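Local coordinates for protein serine protease (Nocardiopsis alba, PDB 2OUA) that probably acts as an acid-stable serine endopeptidase, cutting peptide bonds with a charge-relay system of the trypsin-like family, at residues G29-G34 against Q154-G159; N60-V65 against N180-R185. All coordinates share one frame; numbering follows the deposited sequence.

Contacts 1 and 2, with centres about 9 Å apart, illustrate how a two-barrel serine protease builds its active site at a domain interface. Contact 1 joins strand 28-32 of one barrel to strand 152-160 of the other, while contact 2 packs the C-terminal end of the chain on strand 62-69. Strands 28-32 and 62-69 are sheet neighbours, paired for instance by Phe-30 O and Val-65 N at 2.9 Å. A second tie runs through side chains: Ser-158 OG of contact 1 is hydrogen-bonded at 2.6 Å to OD2 of Asp-61, the predicted relay acid of contact 2, which also binds His-35. The bound AES touches contact 1 but stays about 13 Å from the Ala-62 side chain, between nearest atoms.

Contact 1: residues G29-G34 against Q154-G159; sequences GFVTAG and QGVTSG. With AES (4-(2-aminoethyl)benzenesulfonyl fluoride), chain E.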
# COMPACT_ATOMS: atom_id res chain seq x y z
N GLY A 29 -4.03 12.44 -2.87
CA GLY A 29 -3.23 11.41 -3.51
C GLY A 29 -3.31 10.15 -2.68
O GLY A 29 -4.29 9.94 -1.95
N PHE A 30 -2.30 9.29 -2.78
CA PHE A 30 -2.30 8.06 -1.99
C PHE A 30 -0.90 7.47 -1.89
O PHE A 30 -0.09 7.65 -2.80
CB PHE A 30 -3.27 7.03 -2.58
CG PHE A 30 -2.95 6.60 -3.99
CD1 PHE A 30 -1.93 5.69 -4.25
CD2 PHE A 30 -3.70 7.10 -5.06
CE1 PHE A 30 -1.66 5.26 -5.56
CE2 PHE A 30 -3.43 6.68 -6.38
CZ PHE A 30 -2.41 5.76 -6.62
N VAL A 31 -0.62 6.81 -0.78
CA VAL A 31 0.68 6.17 -0.61
C VAL A 31 0.57 4.79 -1.23
O VAL A 31 -0.51 4.20 -1.28
CB VAL A 31 1.08 6.05 0.89
CG1 VAL A 31 1.36 7.44 1.45
CG2 VAL A 31 -0.01 5.36 1.68
N THR A 32 1.70 4.29 -1.72
CA THR A 32 1.74 2.98 -2.37
C THR A 32 3.20 2.53 -2.35
O THR A 32 4.02 3.14 -1.67
CB THR A 32 1.23 3.10 -3.84
OG1 THR A 32 1.14 1.79 -4.42
CG2 THR A 32 2.18 3.96 -4.67
N ALA A 33 3.53 1.47 -3.08
CA ALA A 33 4.90 0.98 -3.11
C ALA A 33 5.74 1.73 -4.14
O ALA A 33 5.26 2.04 -5.23
CB ALA A 33 4.92 -0.51 -3.43
N GLY A 34 6.99 2.01 -3.79
CA GLY A 34 7.87 2.72 -4.69
C GLY A 34 8.27 1.93 -5.93
O GLY A 34 8.63 2.52 -6.95
N GLN A 154 -1.44 0.10 8.53
CA GLN A 154 -0.13 -0.41 8.93
C GLN A 154 0.96 -0.19 7.88
O GLN A 154 2.07 0.21 8.21
CB GLN A 154 -0.22 -1.90 9.27
CG GLN A 154 -1.21 -2.22 10.38
CD GLN A 154 -0.87 -1.53 11.68
OE1 GLN A 154 0.24 -1.67 12.19
NE2 GLN A 154 -1.83 -0.79 12.23
N GLY A 155 0.65 -0.46 6.62
CA GLY A 155 1.65 -0.28 5.58
C GLY A 155 1.17 -0.62 4.18
O GLY A 155 -0.03 -0.80 3.96
N VAL A 156 2.10 -0.69 3.23
CA VAL A 156 1.77 -1.01 1.85
C VAL A 156 2.58 -2.22 1.38
O VAL A 156 3.77 -2.36 1.68
CB VAL A 156 2.02 0.20 0.92
CG1 VAL A 156 1.15 1.38 1.37
CG2 VAL A 156 3.49 0.60 0.92
N THR A 157 1.91 -3.10 0.64
CA THR A 157 2.52 -4.33 0.12
C THR A 157 3.79 -4.09 -0.69
O THR A 157 3.77 -3.37 -1.69
CB THR A 157 1.51 -5.09 -0.74
OG1 THR A 157 0.31 -5.30 0.01
CG2 THR A 157 2.08 -6.44 -1.16
N SER A 158 4.88 -4.72 -0.28
CA SER A 158 6.16 -4.56 -0.96
C SER A 158 6.55 -5.77 -1.82
O SER A 158 7.03 -5.62 -2.95
CB SER A 158 7.27 -4.30 0.06
OG SER A 158 8.55 -4.27 -0.57
N GLY A 159 6.36 -6.96 -1.28
CA GLY A 159 6.70 -8.16 -2.02
C GLY A 159 6.66 -9.38 -1.13
O GLY A 159 6.21 -9.31 0.01
C3 AES E . 5.72 -9.88 -7.01
C2 AES E . 5.12 -8.77 -6.43
C1 AES E . 4.20 -8.93 -5.39
S AES E . 3.48 -7.52 -4.63
O1S AES E . 2.15 -7.90 -4.07
O2S AES E . 4.37 -7.05 -3.52
C6 AES E . 3.88 -10.20 -4.94
C5 AES E . 4.48 -11.32 -5.52
C4 AES E . 5.40 -11.16 -6.55
C7 AES E . 6.07 -12.38 -7.18
C8 AES E . 6.94 -13.14 -6.17
N8 AES E . 7.99 -12.25 -5.65
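Val-31 and Val-156 face each other across the seam between the two beta barrels of the trypsin-like fold, strand 28-32 supplying one side and strand 152-160 the other. Both side chains point toward the opposing strand; they cross at about a right angle and meet by one methyl each, Val-31 CG2 lying 4.2 Å from Val-156 CG1. In Val-156 the CG1 branch stands anti to the carbonyl carbon (chi1 -60°), and it also reaches the backbone just past Val-31, approaching Thr-32 CA to 4.1 Å. Its other methyl, CG2, sits against the carbonyl of that threonine, 3.7 Å from Thr-32 O. A single valine thus covers a short run of strand with both branches. The Thr-32 side chain itself points away, into its own barrel, where OG1 is hydrogen-bonded to Tyr-9 OH and Ser-16 O.

One step on, where strand 28-32 has given way to a loop, the Ala-33 methyl rests on the other backbone, its CB 3.5 Å from Thr-157 O. The same small side chain comes within about 4 Å of the side chain of His-35, nearest atoms, which puts this end of the seam beside the predicted relay histidine. Thr-157 carries the contact into the inhibitor pocket. Its hydroxyl bonds to Gly-145 O, fixing the rotation about CA-CB, with CG2 anti to the backbone N (chi1 -54° for OG1). That methyl meets both sulfonyl oxygens of AES, with Thr-157 CG2 3.3 Å from O1S.

Contact 2: residues N60-V65 against N180-R185; sequences NDAAFV and NSWNLR
Trp-182 and Leu-184 are the two residues of the segment 180-185 that reach strand 62-69, and the end of the helix and the turn after it set both against the strand. The segment starts in the last turn of helix 176-181. Asn-180 offers its carbonyl oxygen to Asn-183 N in a weak bond. Trp-182 is the first residue to leave helical geometry. With CG anti to the carbonyl carbon (chi1 -61°), its indole is presented to the strand by an edge, the outer corner of the six-membered ring meeting backbone: CH2 lies 3.5 Å from Ala-62 O and CZ3 3.6 Å from Ala-63 N, both near the ring plane. The same corner touches the Ala-62 methyl, CB to CH2 3.7 Å, and farther along the edge CE3 packs on Phe-64 CB at 4.2 Å.

Asn-183 then takes a positive phi of 50° as the C-prime residue of a Schellman motif, in which Leu-184 N bonds to Leu-179 O. The turn redirects the chain, and Leu-184 leans over the phenyl of Phe-64 in a CH-pi contact. Its CD2 sits above the centre of one face, 4.0 Å from the centroid and only 6° off the ring normal, while CD1 comes to 3.8 Å from Phe-64 CD1. Beyond, Arg-185 enters the short strand 185-186, which pairs with strand 14-22. The C-terminal helix and tail thus lie against the N-terminal barrel, on the strand that directly follows Asp-61, the predicted relay acid, an arrangement characteristic of the chymotrypsin-like protease fold.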
# COMPACT_ATOMS: atom_id res chain seq x y z
N ASN A 60 14.13 1.39 0.39
CA ASN A 60 12.82 1.43 1.02
C ASN A 60 11.94 0.96 -0.14
O ASN A 60 12.46 0.56 -1.18
CB ASN A 60 12.43 2.86 1.42
CG ASN A 60 13.37 3.47 2.44
OD1 ASN A 60 13.54 2.94 3.54
ND2 ASN A 60 13.99 4.59 2.08
N ASP A 61 10.63 0.98 0.04
CA ASP A 61 9.73 0.62 -1.05
C ASP A 61 8.49 1.43 -0.76
O ASP A 61 7.44 0.90 -0.38
CB ASP A 61 9.40 -0.87 -1.07
CG ASP A 61 8.68 -1.29 -2.34
OD1 ASP A 61 8.41 -0.40 -3.18
OD2 ASP A 61 8.38 -2.49 -2.52
N ALA A 62 8.63 2.74 -0.92
CA ALA A 62 7.56 3.68 -0.60
C ALA A 62 7.34 4.73 -1.68
O ALA A 62 8.26 5.10 -2.41
CB ALA A 62 7.88 4.37 0.71
N ALA A 63 6.11 5.21 -1.77
CA ALA A 63 5.80 6.22 -2.76
C ALA A 63 4.51 6.95 -2.45
O ALA A 63 3.65 6.45 -1.71
CB ALA A 63 5.70 5.57 -4.14
N PHE A 64 4.38 8.15 -3.00
CA PHE A 64 3.17 8.94 -2.83
C PHE A 64 2.79 9.43 -4.21
O PHE A 64 3.59 10.06 -4.91
CB PHE A 64 3.39 10.16 -1.93
CG PHE A 64 2.18 11.06 -1.83
CD1 PHE A 64 1.02 10.62 -1.19
CD2 PHE A 64 2.17 12.32 -2.43
CE1 PHE A 64 -0.13 11.42 -1.14
CE2 PHE A 64 1.03 13.13 -2.40
CZ PHE A 64 -0.12 12.68 -1.75
N VAL A 65 1.57 9.10 -4.62
CA VAL A 65 1.05 9.52 -5.91
C VAL A 65 0.13 10.70 -5.66
O VAL A 65 -0.80 10.60 -4.86
CB VAL A 65 0.24 8.39 -6.58
CG1 VAL A 65 -0.46 8.91 -7.82
CG2 VAL A 65 1.17 7.23 -6.94
N ASN A 180 5.42 10.55 8.04
CA ASN A 180 6.34 11.44 8.76
C ASN A 180 7.37 12.10 7.85
O ASN A 180 7.46 13.32 7.79
CB ASN A 180 7.05 10.68 9.88
CG ASN A 180 6.09 10.16 10.94
OD1 ASN A 180 5.15 10.85 11.33
ND2 ASN A 180 6.32 8.94 11.41
N SER A 181 8.14 11.29 7.13
CA SER A 181 9.18 11.80 6.25
C SER A 181 8.68 12.75 5.16
O SER A 181 9.31 13.77 4.89
CB SER A 181 9.93 10.65 5.59
OG SER A 181 10.66 9.90 6.54
N TRP A 182 7.55 12.42 4.55
CA TRP A 182 7.02 13.25 3.48
C TRP A 182 5.89 14.19 3.88
O TRP A 182 5.22 14.75 3.02
CB TRP A 182 6.57 12.36 2.31
CG TRP A 182 7.70 11.55 1.72
CD1 TRP A 182 9.02 11.90 1.66
CD2 TRP A 182 7.59 10.29 1.05
NE1 TRP A 182 9.74 10.94 0.99
CE2 TRP A 182 8.88 9.94 0.60
CE3 TRP A 182 6.52 9.42 0.78
CZ2 TRP A 182 9.14 8.76 -0.10
CZ3 TRP A 182 6.77 8.24 0.08
CH2 TRP A 182 8.07 7.92 -0.35
N ASN A 183 5.69 14.36 5.18
CA ASN A 183 4.66 15.26 5.70
C ASN A 183 3.30 15.02 5.04
O ASN A 183 2.71 15.93 4.45
CB ASN A 183 5.09 16.71 5.48
CG ASN A 183 6.49 16.98 6.01
OD1 ASN A 183 6.76 16.80 7.20
ND2 ASN A 183 7.39 17.42 5.13
N LEU A 184 2.81 13.79 5.16
CA LEU A 184 1.53 13.42 4.59
C LEU A 184 0.49 13.21 5.68
O LEU A 184 0.84 12.89 6.82
CB LEU A 184 1.67 12.13 3.78
CG LEU A 184 2.79 12.09 2.73
CD1 LEU A 184 2.86 10.70 2.11
CD2 LEU A 184 2.53 13.16 1.67
N ARG A 185 -0.77 13.38 5.34
CA ARG A 185 -1.86 13.20 6.29
C ARG A 185 -2.81 12.14 5.76
O ARG A 185 -3.42 12.29 4.70
CB ARG A 185 -2.60 14.52 6.52